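Local coordinates for periplasmic sugar-binding domain protein (Pseudomonas fluorescens Pf-5, PDB 3H75) that probably binds a sugar in the periplasm, between its two alpha/beta lobes, at residues 165-170 / 180-185; 150-153 / 159-162; 51-56 / 76-81; 68-73 / 94-99; 222-225 / 230-233. One frame throughout, in Å; residues are numbered along the deposited sequence.

In the fold
The five contacts divide between the two lobes of a periplasmic binding protein. Interactions 3 and 4, whose segments alternate along the chain, come first and belong to the lobe built on the parallel sheet; their centres are about 14 Å apart, and Ile-78 of helix 74-82 packs on Leu-68 of strand 65-69. Interactions 2, 1 and 5 follow, in the lobe of the mixed sheet. Interactions 1 and 2, with centres about 7 Å apart, both use helix 158-173 within one beta-alpha-beta unit, while interaction 5 lies about 44 Å from interaction 3, centre to centre. Between the lobes, Gln-72 of interaction 4 approaches Gln-161 of interaction 2, consistent with both lying beside the cleft.

Interaction 1. Residues 165-170 / 180-185; sequences RGLRRA and RQLVYG. With SO4 (sulfate ion), chain C.
Leu-182 reaches from its strand to the helix with a single methyl, CD1, which two side chains of the helix meet. The Leu-167 and Leu-182 side chains run alongside each other with opposite headings, Leu-167 CD2 and Leu-182 CD1 standing 4.0 Å apart. With CG of Leu-167 placed trans to its backbone N (chi1 167°), the isobutyl group extends from the helix toward the sheet. Arg-168 comes over at a slant, and its NH2 lies 3.9 Å from the same CD1 of Leu-182; the guanidinium bears on that methyl obliquely. The other methyl of Leu-182, CD2, sits 3.6 Å above the ring plane of Tyr-184, near the rim. Glu-164, one turn earlier on the helix, links this outer side, with a salt bridge to Arg-168 NH2 and a hydrogen bond to Tyr-184 OH. At the far end of the strand segment Arg-180 turns its guanidinium edge to a sulfate, probably a leftover of the crystallisation solution. Arg-180 NH2 donates to O3 of the sulfate at 2.8 Å, while NH1 makes a weak bond to O1; Arg-202 also binds the anion, and Arg-180 NH1 forms a salt bridge with Glu-147. The helix-strand contact of this beta-alpha-beta unit is thus apolar on its inner side and fringed by charge outside, where the Glu-164 salt bridge would be expected to steady the arginine beside Leu-182.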
# COMPACT_ATOMS: atom_id res chain seq x y z
N ARG A 165 -4.00 -1.88 13.33
CA ARG A 165 -4.48 -0.91 14.31
C ARG A 165 -5.89 -0.49 13.92
O ARG A 165 -6.77 -0.36 14.77
CB ARG A 165 -3.55 0.31 14.36
CG ARG A 165 -4.11 1.49 15.15
CD ARG A 165 -4.42 1.14 16.60
NE ARG A 165 -5.07 2.25 17.30
CZ ARG A 165 -5.58 2.17 18.52
NH1 ARG A 165 -5.52 1.03 19.19
NH2 ARG A 165 -6.16 3.24 19.07
N GLY A 166 -6.11 -0.27 12.62
CA GLY A 166 -7.43 0.12 12.14
C GLY A 166 -8.43 -0.98 12.43
O GLY A 166 -9.55 -0.71 12.86
N LEU A 167 -8.03 -2.22 12.18
CA LEU A 167 -8.89 -3.37 12.46
C LEU A 167 -9.26 -3.40 13.94
O LEU A 167 -10.43 -3.59 14.28
CB LEU A 167 -8.17 -4.67 12.09
CG LEU A 167 -8.79 -5.98 12.60
CD1 LEU A 167 -10.14 -6.20 11.92
CD2 LEU A 167 -7.83 -7.15 12.31
N ARG A 168 -8.27 -3.23 14.80
CA ARG A 168 -8.50 -3.24 16.25
C ARG A 168 -9.48 -2.15 16.67
O ARG A 168 -10.29 -2.36 17.56
CB ARG A 168 -7.18 -3.07 17.01
CG ARG A 168 -6.17 -4.19 16.77
CD ARG A 168 -6.60 -5.51 17.41
NE ARG A 168 -5.64 -6.58 17.15
CZ ARG A 168 -5.77 -7.83 17.58
NH1 ARG A 168 -6.82 -8.18 18.30
NH2 ARG A 168 -4.85 -8.74 17.26
N ARG A 169 -9.39 -0.99 16.03
CA ARG A 169 -10.30 0.10 16.37
C ARG A 169 -11.73 -0.29 16.01
O ARG A 169 -12.67 -0.04 16.78
CB ARG A 169 -9.90 1.38 15.64
CG ARG A 169 -8.76 2.13 16.32
CD ARG A 169 -8.37 3.33 15.48
NE ARG A 169 -9.55 4.03 14.99
CZ ARG A 169 -9.66 4.54 13.77
NH1 ARG A 169 -8.66 4.43 12.91
NH2 ARG A 169 -10.79 5.15 13.40
N ALA A 170 -11.91 -0.92 14.85
CA ALA A 170 -13.24 -1.34 14.42
C ALA A 170 -13.77 -2.44 15.34
O ALA A 170 -14.96 -2.47 15.66
CB ALA A 170 -13.19 -1.83 12.97
N ARG A 180 -11.56 -14.76 15.96
CA ARG A 180 -11.13 -16.06 16.45
C ARG A 180 -9.63 -16.23 16.37
O ARG A 180 -9.02 -16.88 17.22
CB ARG A 180 -11.84 -17.18 15.69
CG ARG A 180 -13.36 -17.16 15.77
CD ARG A 180 -13.85 -16.94 17.20
NE ARG A 180 -13.30 -17.90 18.15
CZ ARG A 180 -13.74 -19.14 18.33
NH1 ARG A 180 -14.77 -19.60 17.62
NH2 ARG A 180 -13.17 -19.92 19.24
N GLN A 181 -9.03 -15.63 15.34
CA GLN A 181 -7.59 -15.73 15.16
C GLN A 181 -7.08 -14.75 14.12
O GLN A 181 -7.73 -14.53 13.09
CB GLN A 181 -7.22 -17.14 14.71
CG GLN A 181 -5.75 -17.47 14.85
CD GLN A 181 -5.52 -18.56 15.88
OE1 GLN A 181 -5.89 -19.71 15.67
NE2 GLN A 181 -4.93 -18.19 17.00
N LEU A 182 -5.93 -14.16 14.40
CA LEU A 182 -5.27 -13.27 13.46
C LEU A 182 -3.93 -13.93 13.22
O LEU A 182 -3.19 -14.19 14.17
CB LEU A 182 -5.08 -11.87 14.04
CG LEU A 182 -4.31 -10.89 13.14
CD1 LEU A 182 -4.73 -9.46 13.44
CD2 LEU A 182 -2.81 -11.05 13.36
N VAL A 183 -3.63 -14.24 11.97
CA VAL A 183 -2.35 -14.86 11.64
C VAL A 183 -1.57 -13.95 10.71
O VAL A 183 -2.13 -13.04 10.10
CB VAL A 183 -2.53 -16.24 10.98
CG1 VAL A 183 -3.16 -17.21 11.97
CG2 VAL A 183 -3.40 -16.13 9.73
N TYR A 184 -0.28 -14.19 10.61
CA TYR A 184 0.57 -13.39 9.75
C TYR A 184 0.89 -14.18 8.49
O TYR A 184 1.68 -15.13 8.51
CB TYR A 184 1.84 -12.99 10.51
CG TYR A 184 1.53 -11.96 11.58
CD1 TYR A 184 1.28 -10.63 11.23
CD2 TYR A 184 1.38 -12.33 12.92
CE1 TYR A 184 0.89 -9.69 12.18
CE2 TYR A 184 0.98 -11.39 13.88
CZ TYR A 184 0.74 -10.08 13.50
OH TYR A 184 0.31 -9.16 14.44
N GLY A 185 0.24 -13.79 7.40
CA GLY A 185 0.43 -14.46 6.12
C GLY A 185 1.61 -13.92 5.33
O GLY A 185 1.88 -14.40 4.23
S SO4 C . -14.97 -22.83 19.64
O1 SO4 C . -15.98 -21.75 19.67
O2 SO4 C . -14.63 -23.12 18.23
O3 SO4 C . -13.77 -22.42 20.38
O4 SO4 C . -15.54 -24.04 20.27

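Interaction 2. Residues 150-153 / 159-162; sequences AFSG and AAQL
The first half of a beta-alpha-beta crossover brings Ser-152, the last residue of strand 146-152, and Gly-153 just after it against Ala-160 in the opening turn of helix 158-173. Ala-160 supplies the methyl that touches both. Its CB lies 3.7 Å from Ser-152 OG and 4.0 Å from the backbone N of Gly-153, so one small group meets both a hydroxyl and a peptide. The serine hydroxyl is trans to its own backbone N (chi1 -169°), which directs OG from the strand toward the helix; there it also comes within 4.0 Å of Ala-160 O. Gly-153 has no side chain to keep the backbones apart, and its CA is 5.2 Å from that of Ala-160. On the strand, Ser-152 pairs through its backbone with Val-183, while Trp-187 packs on Ala-160 from a nearby loop. No hydrogen bond crosses the contact, and Ser-152 OG, buried here, has no hydrogen-bonding partner in the model. The chemistry is therefore mostly van der Waals: closeness comes from small residues, and the enclosed hydroxyl probably carries some cost of lost hydration.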
# COMPACT_ATOMS: atom_id res chain seq x y z
N ALA A 150 -8.57 -13.08 10.61
CA ALA A 150 -7.78 -11.98 10.05
C ALA A 150 -6.42 -12.46 9.59
O ALA A 150 -5.74 -13.21 10.28
CB ALA A 150 -7.63 -10.86 11.08
N PHE A 151 -6.03 -12.02 8.40
CA PHE A 151 -4.74 -12.38 7.82
C PHE A 151 -3.97 -11.09 7.65
O PHE A 151 -4.34 -10.23 6.84
CB PHE A 151 -4.94 -13.05 6.46
CG PHE A 151 -5.54 -14.42 6.55
CD1 PHE A 151 -4.73 -15.54 6.61
CD2 PHE A 151 -6.92 -14.58 6.62
CE1 PHE A 151 -5.28 -16.81 6.75
CE2 PHE A 151 -7.49 -15.84 6.76
CZ PHE A 151 -6.66 -16.96 6.83
N SER A 152 -2.89 -10.93 8.41
CA SER A 152 -2.09 -9.72 8.31
C SER A 152 -0.84 -10.01 7.49
O SER A 152 -0.61 -11.15 7.10
CB SER A 152 -1.71 -9.22 9.71
OG SER A 152 -1.16 -7.92 9.64
N GLY A 153 -0.04 -8.98 7.22
CA GLY A 153 1.16 -9.16 6.42
C GLY A 153 2.37 -9.53 7.24
O GLY A 153 2.31 -10.39 8.11
N ALA A 159 3.04 -1.17 7.44
CA ALA A 159 1.81 -1.36 6.67
C ALA A 159 0.92 -2.36 7.41
O ALA A 159 -0.29 -2.16 7.52
CB ALA A 159 2.13 -1.88 5.28
N ALA A 160 1.53 -3.43 7.90
CA ALA A 160 0.78 -4.45 8.62
C ALA A 160 0.31 -3.89 9.96
O ALA A 160 -0.86 -4.04 10.33
CB ALA A 160 1.65 -5.69 8.85
N GLN A 161 1.22 -3.25 10.69
CA GLN A 161 0.88 -2.69 12.00
C GLN A 161 -0.25 -1.67 11.92
O GLN A 161 -1.19 -1.71 12.72
CB GLN A 161 2.11 -2.03 12.63
CG GLN A 161 3.30 -2.95 12.79
CD GLN A 161 4.50 -2.24 13.37
OE1 GLN A 161 4.82 -1.13 12.95
NE2 GLN A 161 5.17 -2.87 14.32
N LEU A 162 -0.15 -0.74 10.97
CA LEU A 162 -1.17 0.30 10.81
C LEU A 162 -2.52 -0.26 10.38
O LEU A 162 -3.56 0.15 10.89
CB LEU A 162 -0.70 1.35 9.80
CG LEU A 162 0.45 2.24 10.30
CD1 LEU A 162 0.95 3.11 9.15
CD2 LEU A 162 -0.03 3.09 11.46

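Interaction 3. Residues 51-56 / 76-81; sequences QQAREL and PQILRL
Beside Arg-54, the side chain that reaches over to Leu-81, Gln-51 NE2 donates a hydrogen bond of 3.3 Å to Glu-55 OE2, one turn on along the same helix. The bond is moderately straight, with an N-H...O angle of 153°; it lies nearly in the amide plane and uses the carboxylate lone pair that points away from OE1. The other end of that amide, Gln-51 OE1, is 4.2 Å above the plane of the Arg-54 guanidinium, displaced from the centre of the group. Arg-54 itself leaves the helix with CG trans to the backbone N (chi1 -176°) and bends only at chi3, which carries its guanidinium along the flank of the second helix. Leu-81 CD2 packs against this chain, 3.9 Å from Arg-54 NE and 4.0 Å from Arg-54 CB, approaching the guanidinium obliquely. Near the tip, Gln-77 NE2 faces the guanidinium edge, 4.3 Å from Arg-54 NH2. Deeper in, Ala-53 CB rests on the Ile-78 side chain, 3.7 Å from CD1 and 3.9 Å from CG2, so the methyl touches both branches. Ile-78 continues inward to Leu-66 and Leu-68 of strand 65-69. The two helix segments run parallel, 1° apart in direction, with axes 9.8 Å from each other, as neighbouring helices on one side of a parallel alpha/beta sheet do. No hydrogen bond links them: a small alanine opposite isoleucine forms the inner, apolar part, and at the surface the arginine packs its aliphatic portion on leucine while its charged end passes near the amides of Gln-51 and Gln-77.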
# COMPACT_ATOMS: atom_id res chain seq x y z
N GLN A 51 22.15 -3.08 2.04
CA GLN A 51 23.39 -3.21 1.29
C GLN A 51 23.40 -2.31 0.06
O GLN A 51 24.43 -1.74 -0.29
CB GLN A 51 23.62 -4.66 0.88
CG GLN A 51 25.08 -5.01 0.62
CD GLN A 51 25.97 -4.71 1.82
OE1 GLN A 51 25.61 -5.02 2.96
NE2 GLN A 51 27.13 -4.13 1.57
N GLN A 52 22.24 -2.19 -0.60
CA GLN A 52 22.13 -1.34 -1.78
C GLN A 52 22.39 0.12 -1.40
O GLN A 52 23.08 0.83 -2.13
CB GLN A 52 20.74 -1.48 -2.41
CG GLN A 52 20.54 -2.83 -3.09
CD GLN A 52 19.08 -3.14 -3.36
OE1 GLN A 52 18.19 -2.48 -2.83
NE2 GLN A 52 18.83 -4.16 -4.17
N ALA A 53 21.86 0.54 -0.26
CA ALA A 53 22.07 1.91 0.20
C ALA A 53 23.53 2.09 0.64
O ALA A 53 24.18 3.07 0.27
CB ALA A 53 21.13 2.22 1.37
N ARG A 54 24.04 1.15 1.43
CA ARG A 54 25.41 1.22 1.91
C ARG A 54 26.39 1.42 0.76
O ARG A 54 27.26 2.30 0.81
CB ARG A 54 25.77 -0.05 2.69
CG ARG A 54 27.17 -0.02 3.31
CD ARG A 54 27.43 -1.23 4.20
NE ARG A 54 26.42 -1.38 5.23
CZ ARG A 54 26.53 -2.19 6.28
NH1 ARG A 54 27.62 -2.92 6.45
NH2 ARG A 54 25.54 -2.27 7.17
N GLU A 55 26.24 0.62 -0.29
CA GLU A 55 27.13 0.72 -1.43
C GLU A 55 26.89 1.97 -2.28
O GLU A 55 27.81 2.47 -2.93
CB GLU A 55 27.04 -0.56 -2.27
CG GLU A 55 27.64 -1.77 -1.53
CD GLU A 55 27.55 -3.07 -2.30
OE1 GLU A 55 27.87 -3.09 -3.50
OE2 GLU A 55 27.15 -4.09 -1.69
N LEU A 56 25.67 2.50 -2.26
CA LEU A 56 25.36 3.71 -3.01
C LEU A 56 26.11 4.90 -2.39
O LEU A 56 26.65 5.75 -3.10
CB LEU A 56 23.86 4.01 -2.98
CG LEU A 56 22.98 3.54 -4.14
CD1 LEU A 56 21.53 3.89 -3.85
CD2 LEU A 56 23.44 4.20 -5.44
N PRO A 76 16.49 3.10 9.85
CA PRO A 76 17.36 3.86 10.76
C PRO A 76 18.84 3.74 10.38
O PRO A 76 19.58 4.72 10.43
CB PRO A 76 17.07 3.23 12.12
CG PRO A 76 15.63 2.84 12.00
CD PRO A 76 15.59 2.22 10.62
N GLN A 77 19.26 2.54 10.00
CA GLN A 77 20.65 2.32 9.62
C GLN A 77 21.00 3.10 8.36
O GLN A 77 22.09 3.66 8.24
CB GLN A 77 20.92 0.83 9.41
CG GLN A 77 20.55 -0.05 10.60
CD GLN A 77 21.13 -1.45 10.51
OE1 GLN A 77 20.68 -2.37 11.19
NE2 GLN A 77 22.16 -1.61 9.68
N ILE A 78 20.07 3.16 7.41
CA ILE A 78 20.31 3.89 6.18
C ILE A 78 20.40 5.39 6.46
O ILE A 78 21.18 6.11 5.84
CB ILE A 78 19.20 3.61 5.14
CG1 ILE A 78 19.31 2.16 4.67
CG2 ILE A 78 19.32 4.57 3.96
CD1 ILE A 78 18.26 1.74 3.64
N LEU A 79 19.60 5.87 7.42
CA LEU A 79 19.62 7.28 7.78
C LEU A 79 20.99 7.65 8.34
O LEU A 79 21.55 8.69 8.00
CB LEU A 79 18.54 7.57 8.82
CG LEU A 79 17.10 7.55 8.30
CD1 LEU A 79 16.12 7.63 9.46
CD2 LEU A 79 16.90 8.71 7.34
N ARG A 80 21.53 6.80 9.21
CA ARG A 80 22.84 7.05 9.80
C ARG A 80 23.96 6.95 8.77
O ARG A 80 24.94 7.70 8.84
CB ARG A 80 23.10 6.07 10.95
CG ARG A 80 22.22 6.29 12.17
CD ARG A 80 22.75 5.52 13.39
NE ARG A 80 22.60 4.07 13.25
CZ ARG A 80 21.44 3.43 13.31
NH1 ARG A 80 20.31 4.10 13.50
NH2 ARG A 80 21.41 2.11 13.19
N LEU A 81 23.82 6.03 7.82
CA LEU A 81 24.84 5.85 6.79
C LEU A 81 24.84 6.98 5.77
O LEU A 81 25.87 7.27 5.17
CB LEU A 81 24.63 4.51 6.08
CG LEU A 81 25.24 3.26 6.73
CD1 LEU A 81 24.87 3.19 8.20
CD2 LEU A 81 24.76 2.02 6.00

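Interaction 4. Residues 68-73 / 94-99; sequences LVNEQY and SPLTLD
Asn-70 has CG trans to its backbone N (chi1 -155°), and Ser-94 has OG lodged between its backbone N and carbonyl carbon (chi1 75°); together these torsions turn the two side chains toward one another. Ser-94 OG ends 3.0 Å from Asn-70 CB, a tight approach of a hydroxyl to a methylene. From there the asparagine side chain passes on to the next peptide, with its CG 3.9 Å from Pro-95 O, so the amide end lies against the backbone just beyond Ser-94. A water bridges the two residues, donating to Asn-70 O at 2.8 Å and sharing a 2.6 Å hydrogen bond with Ser-94 OG. The hydroxyl therefore has a firm polar partner even though its nearest neighbour across the contact is carbon. The backbones approach most closely here, with the CA atoms of Asn-70 and Ser-94 5.7 Å apart. Asn-70 directly follows strand 65-69 and Ser-94 directly follows strand 88-93, adjacent parallel strands, so the contact joins two loops at the carboxyl ends of the sheet, the side where binding proteins of this fold usually hold their ligand. Asn-70 still pairs by its backbone with Val-92 and packs on Ile-91 of the second strand, and Ala-75 of helix 74-82 closes in on its side chain.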
# COMPACT_ATOMS: atom_id res chain seq x y z
N LEU A 68 13.20 5.51 -0.10
CA LEU A 68 13.09 4.20 0.51
C LEU A 68 11.84 4.10 1.36
O LEU A 68 11.30 5.11 1.81
CB LEU A 68 14.31 3.92 1.40
CG LEU A 68 14.56 4.93 2.53
CD1 LEU A 68 15.13 4.22 3.75
CD2 LEU A 68 15.49 6.03 2.04
N VAL A 69 11.38 2.87 1.57
CA VAL A 69 10.20 2.62 2.38
C VAL A 69 10.64 2.55 3.84
O VAL A 69 11.70 2.01 4.15
CB VAL A 69 9.53 1.29 1.98
CG1 VAL A 69 8.34 1.02 2.88
CG2 VAL A 69 9.10 1.36 0.52
N ASN A 70 9.83 3.10 4.73
CA ASN A 70 10.19 3.09 6.14
C ASN A 70 9.96 1.73 6.79
O ASN A 70 9.00 1.02 6.47
CB ASN A 70 9.42 4.17 6.89
CG ASN A 70 10.13 4.63 8.15
OD1 ASN A 70 11.24 4.18 8.44
ND2 ASN A 70 9.50 5.52 8.90
N GLU A 71 10.86 1.39 7.71
CA GLU A 71 10.82 0.16 8.48
C GLU A 71 11.58 0.47 9.77
O GLU A 71 12.40 1.39 9.79
CB GLU A 71 11.49 -0.99 7.73
CG GLU A 71 11.41 -2.32 8.45
CD GLU A 71 12.02 -3.46 7.66
OE1 GLU A 71 12.53 -3.21 6.55
OE2 GLU A 71 11.98 -4.61 8.15
N GLN A 72 11.32 -0.28 10.83
CA GLN A 72 11.97 -0.03 12.12
C GLN A 72 13.40 -0.52 12.30
O GLN A 72 14.05 -0.19 13.29
CB GLN A 72 11.11 -0.59 13.25
CG GLN A 72 10.71 -2.04 13.06
CD GLN A 72 9.93 -2.59 14.24
OE1 GLN A 72 9.33 -3.67 14.16
NE2 GLN A 72 9.93 -1.86 15.35
N TYR A 73 13.91 -1.30 11.35
CA TYR A 73 15.27 -1.81 11.50
C TYR A 73 16.27 -1.36 10.44
O TYR A 73 17.38 -0.96 10.77
CB TYR A 73 15.23 -3.35 11.57
CG TYR A 73 14.50 -3.88 12.78
CD1 TYR A 73 14.97 -3.62 14.07
CD2 TYR A 73 13.33 -4.62 12.64
CE1 TYR A 73 14.28 -4.08 15.19
CE2 TYR A 73 12.64 -5.09 13.76
CZ TYR A 73 13.12 -4.81 15.03
OH TYR A 73 12.44 -5.26 16.14
N SER A 94 5.18 5.04 5.27
CA SER A 94 4.86 5.09 6.69
C SER A 94 5.65 6.22 7.34
O SER A 94 6.74 6.56 6.90
CB SER A 94 5.16 3.75 7.39
OG SER A 94 6.54 3.56 7.58
N PRO A 95 5.10 6.80 8.42
CA PRO A 95 5.66 7.91 9.21
C PRO A 95 7.04 7.70 9.83
O PRO A 95 7.41 6.59 10.20
CB PRO A 95 4.60 8.14 10.29
CG PRO A 95 3.35 7.64 9.66
CD PRO A 95 3.80 6.39 8.98
N LEU A 96 7.79 8.79 9.93
CA LEU A 96 9.11 8.77 10.56
C LEU A 96 8.82 8.73 12.05
O LEU A 96 7.89 9.38 12.51
CB LEU A 96 9.89 10.05 10.22
CG LEU A 96 10.51 10.16 8.82
CD1 LEU A 96 10.93 11.60 8.55
CD2 LEU A 96 11.70 9.22 8.73
N THR A 97 9.60 7.97 12.80
CA THR A 97 9.39 7.86 14.24
C THR A 97 10.11 8.95 15.01
O THR A 97 10.95 9.66 14.47
CB THR A 97 9.88 6.50 14.78
OG1 THR A 97 11.30 6.41 14.60
CG2 THR A 97 9.21 5.36 14.03
N LEU A 98 9.76 9.08 16.29
CA LEU A 98 10.39 10.08 17.15
C LEU A 98 11.90 9.87 17.16
O LEU A 98 12.67 10.82 17.16
CB LEU A 98 9.83 9.99 18.57
CG LEU A 98 8.36 10.37 18.77
CD1 LEU A 98 7.94 10.05 20.19
CD2 LEU A 98 8.17 11.85 18.47
N ASP A 99 12.30 8.60 17.17
CA ASP A 99 13.71 8.24 17.19
C ASP A 99 14.43 8.75 15.93
O ASP A 99 15.52 9.32 16.02
CB ASP A 99 13.87 6.72 17.29
CG ASP A 99 14.57 6.30 18.56
OD1 ASP A 99 15.77 6.62 18.72
OD2 ASP A 99 13.92 5.64 19.40
O HOH W 1 6.72 2.19 5.35

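Interaction 5. Residues 222-225 / 230-233; sequences QAAR and KPGT
Arg-225 lies beside Pro-231, and its side chain can be traced outward from the helix. CB stands back from the proline, about 5.0 Å from Pro-231 CD. CG makes the contact, 4.0 Å from Pro-231 CD and 4.2 Å from Pro-231 CG, the arginine chain running roughly perpendicular to the proline side chain. CD of Arg-225 already leaves the ring, 4.9 Å from Pro-231 CD. At this point the chain bends (chi3 -63°), carrying NE and the guanidinium back over the helix, where Gln-222 CA lies 3.4 Å off the plane of the guanidinium, toward its edge. The arginine thus touches the proline with its aliphatic part and spends its charged end on its own helix. Next to it Ala-224 CB points at the same ring, 4.2 Å from Pro-231 CG. Pro-231 is held in place by a type II turn: Thr-233 N donates to Lys-230 O at 2.9 Å, and Gly-232 takes the positive phi (96°) of the third position. Asp-234 also accepts a hydrogen bond from Lys-230 N. The contact packs the last turn of helix 214-226 on the loop that leads into strand 236-240; Phe-237 of that strand touches both Ala-224 and Pro-231, and Leu-200 of helix 189-202 flanks Ala-224.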
# COMPACT_ATOMS: atom_id res chain seq x y z
N GLN A 222 -9.63 -19.40 -1.97
CA GLN A 222 -9.51 -20.71 -2.60
C GLN A 222 -9.75 -21.79 -1.56
O GLN A 222 -10.46 -22.76 -1.81
CB GLN A 222 -8.13 -20.89 -3.23
CG GLN A 222 -8.04 -22.13 -4.12
CD GLN A 222 -6.71 -22.25 -4.82
OE1 GLN A 222 -6.14 -21.26 -5.28
NE2 GLN A 222 -6.21 -23.48 -4.94
N ALA A 223 -9.14 -21.62 -0.38
CA ALA A 223 -9.31 -22.59 0.69
C ALA A 223 -10.80 -22.67 1.04
O ALA A 223 -11.34 -23.74 1.29
CB ALA A 223 -8.51 -22.16 1.92
N ALA A 224 -11.47 -21.51 1.03
CA ALA A 224 -12.89 -21.44 1.33
C ALA A 224 -13.73 -22.23 0.32
O ALA A 224 -14.62 -22.99 0.71
CB ALA A 224 -13.34 -19.98 1.37
N ARG A 225 -13.45 -22.05 -0.97
CA ARG A 225 -14.20 -22.75 -2.00
C ARG A 225 -14.05 -24.27 -1.85
O ARG A 225 -15.01 -25.02 -2.04
CB ARG A 225 -13.72 -22.34 -3.40
CG ARG A 225 -14.08 -20.91 -3.80
CD ARG A 225 -13.83 -20.68 -5.29
NE ARG A 225 -12.42 -20.82 -5.66
CZ ARG A 225 -11.51 -19.86 -5.53
NH1 ARG A 225 -11.85 -18.68 -5.04
NH2 ARG A 225 -10.25 -20.09 -5.88
N LYS A 230 -18.92 -20.14 0.09
CA LYS A 230 -19.14 -19.33 -1.10
C LYS A 230 -18.72 -17.87 -0.90
O LYS A 230 -19.51 -17.06 -0.42
CB LYS A 230 -20.62 -19.37 -1.50
CG LYS A 230 -21.15 -20.78 -1.77
CD LYS A 230 -20.77 -21.28 -3.16
CE LYS A 230 -21.80 -20.86 -4.20
NZ LYS A 230 -22.00 -19.39 -4.29
N PRO A 231 -17.48 -17.54 -1.27
CA PRO A 231 -17.00 -16.16 -1.11
C PRO A 231 -17.96 -15.15 -1.74
O PRO A 231 -18.36 -15.30 -2.90
CB PRO A 231 -15.65 -16.19 -1.83
CG PRO A 231 -15.17 -17.57 -1.55
CD PRO A 231 -16.41 -18.40 -1.80
N GLY A 232 -18.34 -14.14 -0.97
CA GLY A 232 -19.24 -13.12 -1.48
C GLY A 232 -20.69 -13.37 -1.14
O GLY A 232 -21.52 -12.46 -1.23
N THR A 233 -21.01 -14.60 -0.75
CA THR A 233 -22.38 -14.95 -0.39
C THR A 233 -22.51 -15.31 1.08
O THR A 233 -23.18 -14.60 1.83
CB THR A 233 -22.90 -16.13 -1.25
OG1 THR A 233 -22.92 -15.74 -2.63
CG2 THR A 233 -24.32 -16.51 -0.84